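Local coordinates for post-proline cleaving enzyme (Rickettsia typhi, PDB 4HVT), which is probably a serine-type oligopeptidase of the prolyl oligopeptidase family, hydrolysing peptide bonds after proline, at residues A[180-192]-A[201-215]. Numbering follows the deposited sequence.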
ATOM      1  N   GLY A 180      -4.169  32.889  -6.325  1.00 15.55           N
ATOM      2  CA  GLY A 180      -4.845  31.714  -6.847  1.00 15.56           C
ATOM      3  C   GLY A 180      -3.957  30.527  -7.091  1.00 15.52           C
ATOM      4  O   GLY A 180      -4.438  29.456  -7.514  1.00 15.82           O
ATOM      5  N   LYS A 181      -2.675  30.654  -6.779  1.00 15.69           N
ATOM      6  CA  LYS A 181      -1.751  29.550  -7.063  1.00 16.02           C
ATOM      7  C   LYS A 181      -1.998  28.366  -6.111  1.00 14.98           C
ATOM      8  O   LYS A 181      -2.001  28.497  -4.905  1.00 14.20           O
ATOM      9  CB  LYS A 181      -0.330  30.089  -6.919  1.00 16.64           C
ATOM     10  CG  LYS A 181       0.791  29.053  -6.927  1.00 17.36           C
ATOM     11  CD  LYS A 181       1.373  28.884  -8.291  1.00 18.81           C
ATOM     12  CE  LYS A 181       2.204  27.575  -8.395  1.00 19.57           C
ATOM     13  NZ  LYS A 181       2.431  27.285  -9.800  1.00 20.48           N
ATOM     14  N   LEU A 182      -2.143  27.185  -6.670  1.00 15.20           N
ATOM     15  CA  LEU A 182      -2.392  25.970  -5.890  1.00 15.01           C
ATOM     16  C   LEU A 182      -1.090  25.372  -5.357  1.00 14.95           C
ATOM     17  O   LEU A 182      -0.112  25.146  -6.131  1.00 15.60           O
ATOM     18  CB  LEU A 182      -3.066  24.946  -6.792  1.00 15.29           C
ATOM     19  CG  LEU A 182      -3.457  23.589  -6.122  1.00 14.95           C
ATOM     20  CD1 LEU A 182      -4.562  23.762  -5.110  1.00 14.98           C
ATOM     21  CD2 LEU A 182      -3.926  22.584  -7.137  1.00 15.25           C
ATOM     22  N   LEU A 183      -1.067  25.133  -4.043  1.00 14.42           N
ATOM     23  CA  LEU A 183       0.078  24.586  -3.388  1.00 14.42           C
ATOM     24  C   LEU A 183      -0.123  23.070  -3.223  1.00 14.24           C
ATOM     25  O   LEU A 183      -1.218  22.632  -2.875  1.00 14.98           O
ATOM     26  CB  LEU A 183       0.254  25.256  -2.058  1.00 14.41           C
ATOM     27  CG  LEU A 183       0.456  26.780  -2.129  1.00 15.62           C
ATOM     28  CD1 LEU A 183       0.312  27.327  -0.724  1.00 15.92           C
ATOM     29  CD2 LEU A 183       1.785  27.131  -2.720  1.00 16.22           C
ATOM     30  N   GLU A 184       0.896  22.297  -3.561  1.00 13.98           N
ATOM     31  CA  GLU A 184       0.853  20.838  -3.457  1.00 13.53           C
ATOM     32  C   GLU A 184       1.934  20.356  -2.537  1.00 12.51           C
ATOM     33  O   GLU A 184       2.967  21.012  -2.400  1.00 12.94           O
ATOM     34  CB  GLU A 184       1.049  20.217  -4.824  1.00 14.26           C
ATOM     35  CG  GLU A 184      -0.046  20.551  -5.828  1.00 15.30           C
ATOM     36  CD  GLU A 184       0.325  20.122  -7.244  1.00 16.81           C
ATOM     37  OE1 GLU A 184       0.535  18.928  -7.477  1.00 16.59           O
ATOM     38  OE2 GLU A 184       0.522  20.996  -8.120  1.00 18.88           O
ATOM     39  N   GLY A 185       1.721  19.222  -1.906  1.00 11.24           N
ATOM     40  CA  GLY A 185       2.732  18.644  -1.034  1.00 10.47           C
ATOM     41  C   GLY A 185       2.562  17.140  -0.985  1.00 10.15           C
ATOM     42  O   GLY A 185       1.431  16.668  -1.054  1.00  9.83           O
ATOM     43  N   LYS A 186       3.686  16.403  -0.883  1.00  9.94           N
ATOM     44  CA  LYS A 186       3.588  14.937  -0.869  1.00  9.79           C
ATOM     45  C   LYS A 186       2.846  14.456   0.374  1.00  9.58           C
ATOM     46  O   LYS A 186       3.271  14.645   1.512  1.00  9.20           O
ATOM     47  CB  LYS A 186       4.942  14.248  -0.958  1.00 10.15           C
ATOM     48  CG  LYS A 186       5.628  14.419  -2.286  1.00 10.98           C
ATOM     49  CD  LYS A 186       6.764  13.419  -2.466  1.00 11.33           C
ATOM     50  CE  LYS A 186       7.851  13.590  -1.436  1.00 11.30           C
ATOM     51  NZ  LYS A 186       8.881  12.523  -1.627  1.00 11.61           N
ATOM     52  N   PHE A 187       1.730  13.803   0.132  1.00  9.64           N
ATOM     53  CA  PHE A 187       0.821  13.298   1.170  1.00 10.13           C
ATOM     54  C   PHE A 187       0.434  14.395   2.185  1.00  9.92           C
ATOM     55  O   PHE A 187       0.283  14.161   3.372  1.00  9.95           O
ATOM     56  CB  PHE A 187       1.376  12.039   1.820  1.00 10.67           C
ATOM     57  CG  PHE A 187       1.612  10.926   0.832  1.00 11.70           C
ATOM     58  CD1 PHE A 187       0.543  10.349   0.151  1.00 12.90           C
ATOM     59  CD2 PHE A 187       2.884  10.540   0.506  1.00 12.96           C
ATOM     60  CE1 PHE A 187       0.737   9.333  -0.772  1.00 14.10           C
ATOM     61  CE2 PHE A 187       3.088   9.552  -0.426  1.00 13.79           C
ATOM     62  CZ  PHE A 187       2.032   8.969  -1.067  1.00 13.97           C
ATOM     63  N   THR A 188       0.186  15.565   1.642  1.00 10.21           N
ATOM     64  CA  THR A 188      -0.518  16.636   2.389  1.00 10.20           C
ATOM     65  C   THR A 188      -1.940  16.197   2.532  1.00 10.52           C
ATOM     66  O   THR A 188      -2.639  16.011   1.530  1.00 10.75           O
ATOM     67  CB  THR A 188      -0.471  17.966   1.654  1.00 10.73           C
ATOM     68  OG1 THR A 188       0.877  18.485   1.692  1.00 10.44           O
ATOM     69  CG2 THR A 188      -1.399  18.950   2.362  1.00 10.88           C
ATOM     70  N   TYR A 189      -2.350  15.969   3.773  1.00 10.73           N
ATOM     71  CA  TYR A 189      -3.712  15.639   4.127  1.00 11.68           C
ATOM     72  C   TYR A 189      -4.194  16.528   5.275  1.00 10.90           C
ATOM     73  O   TYR A 189      -3.422  16.797   6.240  1.00 11.02           O
ATOM     74  CB  TYR A 189      -3.820  14.192   4.630  1.00 12.83           C
ATOM     75  CG  TYR A 189      -3.655  13.105   3.627  1.00 14.53           C
ATOM     76  CD1 TYR A 189      -4.654  12.799   2.714  1.00 16.10           C
ATOM     77  CD2 TYR A 189      -2.533  12.308   3.662  1.00 16.03           C
ATOM     78  CE1 TYR A 189      -4.486  11.723   1.807  1.00 16.82           C
ATOM     79  CE2 TYR A 189      -2.356  11.259   2.779  1.00 17.23           C
ATOM     80  CZ  TYR A 189      -3.324  10.970   1.869  1.00 17.27           C
ATOM     81  OH  TYR A 189      -3.075   9.920   1.012  1.00 21.15           O
ATOM     82  N   PRO A 190      -5.447  16.997   5.190  1.00  9.86           N
ATOM     83  CA  PRO A 190      -5.960  17.879   6.266  1.00  9.69           C
ATOM     84  C   PRO A 190      -6.787  17.130   7.292  1.00  9.84           C
ATOM     85  O   PRO A 190      -7.413  16.096   6.976  1.00 10.30           O
ATOM     86  CB  PRO A 190      -6.848  18.851   5.513  1.00  9.92           C
ATOM     87  CG  PRO A 190      -7.420  17.986   4.379  1.00  9.93           C
ATOM     88  CD  PRO A 190      -6.276  17.084   3.988  1.00  9.83           C
ATOM     89  N   THR A 191      -6.806  17.699   8.506  1.00 10.10           N
ATOM     90  CA  THR A 191      -7.569  17.224   9.630  1.00 10.30           C
ATOM     91  C   THR A 191      -8.459  18.374  10.132  1.00 10.21           C
ATOM     92  O   THR A 191      -8.015  19.464  10.338  1.00 10.35           O
ATOM     93  CB  THR A 191      -6.645  16.713  10.747  1.00 10.29           C
ATOM     94  OG1 THR A 191      -5.950  15.559  10.257  1.00 10.30           O
ATOM     95  CG2 THR A 191      -7.447  16.305  12.015  1.00 10.58           C
ATOM     96  N   TRP A 192      -9.769  18.090  10.285  1.00 10.67           N
ATOM     97  CA  TRP A 192     -10.644  19.102  10.858  1.00 11.35           C
ATOM     98  C   TRP A 192     -10.359  19.334  12.365  1.00 12.54           C
ATOM     99  O   TRP A 192     -10.176  18.365  13.113  1.00 13.35           O
ATOM    100  CB  TRP A 192     -12.110  18.716  10.711  1.00 11.07           C
ATOM    101  CG  TRP A 192     -12.663  18.691   9.351  1.00 10.99           C
ATOM    102  CD1 TRP A 192     -12.732  17.609   8.538  1.00 10.82           C
ATOM    103  CD2 TRP A 192     -13.244  19.771   8.623  1.00 11.39           C
ATOM    104  NE1 TRP A 192     -13.360  17.910   7.377  1.00 11.06           N
ATOM    105  CE2 TRP A 192     -13.647  19.252   7.372  1.00 11.43           C
ATOM    106  CE3 TRP A 192     -13.429  21.129   8.870  1.00 11.71           C
ATOM    107  CZ2 TRP A 192     -14.252  20.019   6.416  1.00 11.72           C
ATOM    108  CZ3 TRP A 192     -14.042  21.898   7.900  1.00 12.17           C
ATOM    109  CH2 TRP A 192     -14.467  21.319   6.691  1.00 12.26           C
ATOM    110  N   ASN A 201      -0.304  19.395   6.925  1.00  9.12           N
ATOM    111  CA  ASN A 201       1.116  19.394   6.593  1.00  9.25           C
ATOM    112  C   ASN A 201       1.299  20.102   5.250  1.00  9.91           C
ATOM    113  O   ASN A 201       1.517  19.473   4.213  1.00  9.76           O
ATOM    114  CB  ASN A 201       1.709  17.977   6.665  1.00  8.76           C
ATOM    115  CG  ASN A 201       0.985  16.952   5.810  1.00  8.77           C
ATOM    116  OD1 ASN A 201      -0.247  16.971   5.699  1.00  8.59           O
ATOM    117  ND2 ASN A 201       1.761  16.069   5.195  1.00  8.75           N
ATOM    118  N   LEU A 202       1.197  21.438   5.327  1.00 10.40           N
ATOM    119  CA  LEU A 202       1.247  22.400   4.245  1.00 11.09           C
ATOM    120  C   LEU A 202       2.678  22.790   3.851  1.00 11.35           C
ATOM    121  O   LEU A 202       3.481  23.196   4.698  1.00 11.19           O
ATOM    122  CB  LEU A 202       0.497  23.696   4.648  1.00 11.60           C
ATOM    123  CG  LEU A 202       0.640  24.906   3.731  1.00 12.52           C
ATOM    124  CD1 LEU A 202       0.098  24.704   2.357  1.00 12.98           C
ATOM    125  CD2 LEU A 202      -0.074  26.099   4.347  1.00 12.91           C
ATOM    126  N   VAL A 203       2.979  22.760   2.554  1.00 11.78           N
ATOM    127  CA  VAL A 203       4.233  23.329   2.039  1.00 12.11           C
ATOM    128  C   VAL A 203       3.918  24.718   1.544  1.00 13.29           C
ATOM    129  O   VAL A 203       3.473  24.912   0.407  1.00 14.00           O
ATOM    130  CB  VAL A 203       4.829  22.463   0.920  1.00 12.19           C
ATOM    131  CG1 VAL A 203       6.161  23.025   0.432  1.00 12.69           C
ATOM    132  CG2 VAL A 203       5.039  21.045   1.429  1.00 11.78           C
ATOM    133  N   LEU A 204       4.026  25.688   2.443  1.00 14.19           N
ATOM    134  CA  LEU A 204       3.662  27.068   2.073  1.00 15.32           C
ATOM    135  C   LEU A 204       4.827  27.690   1.310  1.00 16.62           C
ATOM    136  O   LEU A 204       4.640  28.373   0.271  1.00 17.27           O
ATOM    137  CB  LEU A 204       3.327  27.882   3.315  1.00 15.83           C
ATOM    138  CG  LEU A 204       2.907  29.337   3.099  1.00 17.00           C
ATOM    139  CD1 LEU A 204       1.752  29.424   2.134  1.00 17.58           C
ATOM    140  CD2 LEU A 204       2.573  29.992   4.421  1.00 17.52           C
ATOM    141  N   HIS A 205       6.018  27.487   1.859  1.00 17.54           N
ATOM    142  CA  HIS A 205       7.272  27.967   1.276  1.00 18.94           C
ATOM    143  C   HIS A 205       8.045  26.763   0.691  1.00 19.15           C
ATOM    144  O   HIS A 205       8.046  25.708   1.261  1.00 17.63           O
ATOM    145  CB  HIS A 205       8.069  28.696   2.342  1.00 20.32           C
ATOM    146  CG  HIS A 205       7.291  29.791   3.021  1.00 21.61           C
ATOM    147  ND1 HIS A 205       6.927  30.951   2.366  1.00 23.85           N
ATOM    148  CD2 HIS A 205       6.766  29.889   4.270  1.00 22.46           C
ATOM    149  CE1 HIS A 205       6.249  31.730   3.189  1.00 22.50           C
ATOM    150  NE2 HIS A 205       6.128  31.107   4.344  1.00 22.98           N
ATOM    151  N   LYS A 206       8.741  26.975  -0.425  1.00 21.06           N
ATOM    152  CA  LYS A 206       9.535  25.944  -1.114  1.00 21.51           C
ATOM    153  C   LYS A 206      10.434  25.084  -0.220  1.00 20.08           C
ATOM    154  O   LYS A 206      10.613  23.876  -0.476  1.00 21.00           O
ATOM    155  CB  LYS A 206      10.483  26.640  -2.156  1.00 22.94           C
ATOM    156  N   ASN A 207      11.026  25.709   0.770  1.00 20.40           N
ATOM    157  CA  ASN A 207      11.987  25.053   1.644  1.00 20.70           C
ATOM    158  C   ASN A 207      11.385  24.241   2.805  1.00 18.30           C
ATOM    159  O   ASN A 207      12.142  23.642   3.573  1.00 18.28           O
ATOM    160  CB  ASN A 207      13.023  26.037   2.181  1.00 23.72           C
ATOM    161  CG  ASN A 207      12.469  26.978   3.227  1.00 28.12           C
ATOM    162  OD1 ASN A 207      11.278  27.264   3.261  1.00 31.28           O
ATOM    163  ND2 ASN A 207      13.343  27.480   4.089  1.00 33.63           N
ATOM    164  N   GLU A 208      10.046  24.196   2.892  1.00 15.66           N
ATOM    165  CA  GLU A 208       9.374  23.532   4.018  1.00 14.08           C
ATOM    166  C   GLU A 208       9.196  22.055   3.717  1.00 12.82           C
ATOM    167  O   GLU A 208       8.098  21.520   3.723  1.00 12.10           O
ATOM    168  CB  GLU A 208       8.040  24.186   4.343  1.00 14.38           C
ATOM    169  CG  GLU A 208       8.199  25.558   4.940  1.00 14.82           C
ATOM    170  CD  GLU A 208       6.898  26.238   5.260  1.00 15.42           C
ATOM    171  OE1 GLU A 208       5.939  26.111   4.449  1.00 14.51           O
ATOM    172  OE2 GLU A 208       6.858  26.924   6.321  1.00 15.50           O
ATOM    173  N   ILE A 209      10.327  21.402   3.447  1.00 12.41           N
ATOM    174  CA  ILE A 209      10.370  19.972   3.124  1.00 11.77           C
ATOM    175  C   ILE A 209      11.593  19.339   3.787  1.00 11.53           C
ATOM    176  O   ILE A 209      12.573  20.019   4.066  1.00 12.63           O
ATOM    177  CB  ILE A 209      10.370  19.674   1.602  1.00 12.26           C
ATOM    178  CG1 ILE A 209      11.499  20.433   0.926  1.00 13.01           C
ATOM    179  CG2 ILE A 209       9.032  20.065   1.004  1.00 12.46           C
ATOM    180  CD1 ILE A 209      11.678  20.075  -0.537  1.00 13.76           C
ATOM    181  N   THR A 210      11.511  18.038   4.052  1.00 10.76           N
ATOM    182  CA  THR A 210      12.621  17.283   4.602  1.00 10.37           C
ATOM    183  C   THR A 210      13.495  16.829   3.445  1.00 10.56           C
ATOM    184  O   THR A 210      13.171  17.021   2.273  1.00 10.47           O
ATOM    185  CB  THR A 210      12.158  16.041   5.361  1.00  9.79           C
ATOM    186  OG1 THR A 210      11.574  15.117   4.442  1.00  9.60           O
ATOM    187  CG2 THR A 210      11.107  16.410   6.435  1.00  9.58           C
ATOM    188  N   SER A 211      14.597  16.151   3.782  1.00 10.97           N
ATOM    189  CA  SER A 211      15.471  15.560   2.777  1.00 11.45           C
ATOM    190  C   SER A 211      14.835  14.435   2.003  1.00 10.85           C
ATOM    191  O   SER A 211      15.331  14.055   0.890  1.00 11.22           O
ATOM    192  CB  SER A 211      16.746  15.050   3.450  1.00 11.94           C
ATOM    193  OG  SER A 211      17.510  16.189   3.836  1.00 13.49           O
ATOM    194  N   SER A 212      13.725  13.891   2.535  1.00 10.34           N
ATOM    195  CA  SER A 212      12.947  12.865   1.850  1.00 10.11           C
ATOM    196  C   SER A 212      11.837  13.522   0.992  1.00 10.22           C
ATOM    197  O   SER A 212      11.052  12.816   0.303  1.00 10.01           O
ATOM    198  CB  SER A 212      12.300  11.908   2.896  1.00  9.97           C
ATOM    199  OG  SER A 212      13.325  11.199   3.609  1.00 10.13           O
ATOM    200  N   LEU A 213      11.784  14.860   1.043  1.00 10.41           N
ATOM    201  CA  LEU A 213      10.962  15.750   0.217  1.00 10.94           C
ATOM    202  C   LEU A 213       9.502  15.803   0.669  1.00 10.42           C
ATOM    203  O   LEU A 213       8.687  16.398  -0.019  1.00 10.68           O
ATOM    204  CB  LEU A 213      11.103  15.497  -1.299  1.00 11.90           C
ATOM    205  CG  LEU A 213      12.529  15.403  -1.839  1.00 12.96           C
ATOM    206  CD1 LEU A 213      12.537  15.132  -3.344  1.00 13.61           C
ATOM    207  CD2 LEU A 213      13.354  16.599  -1.490  1.00 14.10           C
ATOM    208  N   TYR A 214       9.214  15.282   1.851  1.00  9.73           N
ATOM    209  CA  TYR A 214       7.875  15.407   2.448  1.00  9.50           C
ATOM    210  C   TYR A 214       7.763  16.757   3.147  1.00  9.34           C
ATOM    211  O   TYR A 214       8.758  17.320   3.607  1.00  9.13           O
ATOM    212  CB  TYR A 214       7.593  14.286   3.442  1.00  9.27           C
ATOM    213  CG  TYR A 214       7.539  12.940   2.819  1.00  9.45           C
ATOM    214  CD1 TYR A 214       6.489  12.612   1.984  1.00  9.91           C
ATOM    215  CD2 TYR A 214       8.551  12.001   3.018  1.00  9.80           C
ATOM    216  CE1 TYR A 214       6.448  11.368   1.356  1.00 10.47           C
ATOM    217  CE2 TYR A 214       8.522  10.764   2.352  1.00 10.13           C
ATOM    218  CZ  TYR A 214       7.473  10.466   1.535  1.00 10.48           C
ATOM    219  OH  TYR A 214       7.372   9.224   0.916  1.00 11.67           O
ATOM    220  N   PRO A 215       6.542  17.265   3.285  1.00  9.25           N
ATOM    221  CA  PRO A 215       6.374  18.501   4.092  1.00  9.38           C
ATOM    222  C   PRO A 215       6.956  18.367   5.497  1.00  9.52           C
ATOM    223  O   PRO A 215       6.727  17.332   6.169  1.00  9.61           O
ATOM    224  CB  PRO A 215       4.863  18.662   4.178  1.00  9.23           C
ATOM    225  CG  PRO A 215       4.334  17.935   2.948  1.00  9.06           C
ATOM    226  CD  PRO A 215       5.249  16.723   2.811  1.00  9.06           C
TER
HETATM  227  O   HOH W   1       3.631  23.822  -2.183  1.00 19.92           O
HETATM  228  O   HOH W   2       7.533  10.079  -1.727  1.00 10.64           O
HETATM  229  O   HOH W   3       6.199  17.717  -0.547  1.00 10.87           O
HETATM  230  O   HOH W   4       1.085  21.276   0.827  1.00 11.13           O
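Leu183 points its CD1 branch at Leu204 CD1, 3.8 Å away, and at Leu202 CD1, three leucines whose forked methyl ends make a small apolar patch. Beyond it a water donates to both Glu184 O and Val203 O, while the carboxylate of Glu184 is engaged by Lys153. Gly185, with no side chain, leaves its CA to Val203 CG2 (4.1 Å) and lies close by Thr188 OG1 and the Pro215 ring. Lys186 is long and flexible enough, bent at CG-CD (chi3 -62°), to lay CE and NZ over one face of the Tyr214 ring and still reach Ser212 O. Its NZ stands 4.1 Å from the ring centroid, a cation-pi contact, and donates to Ser212 O at 2.9 Å; a water joins the same ammonium group to Tyr214 OH. Both segments belong to the N-terminal beta-propeller, where the type II turn from Gly185 to Thr188 leads from one antiparallel sheet, through strand 185-186, into the next, which begins with strand 190-192. Within that turn, Phe187 presents its ring edge to Tyr214 CE1, and its O takes a nearly straight bond (171°) from Asn201 ND2, above the carbonyl plane. The Thr188 hydroxyl can donate and accept at once: OG1 gives to Asn201 O at 2.8 Å and accepts from a water that Val203 N also holds. Tyr189 N meets Asn201 OD1 on a lone pair, 3.0 Å away, so one asparagine amide, donor and acceptor together, bridges Phe187 O and Tyr189 N.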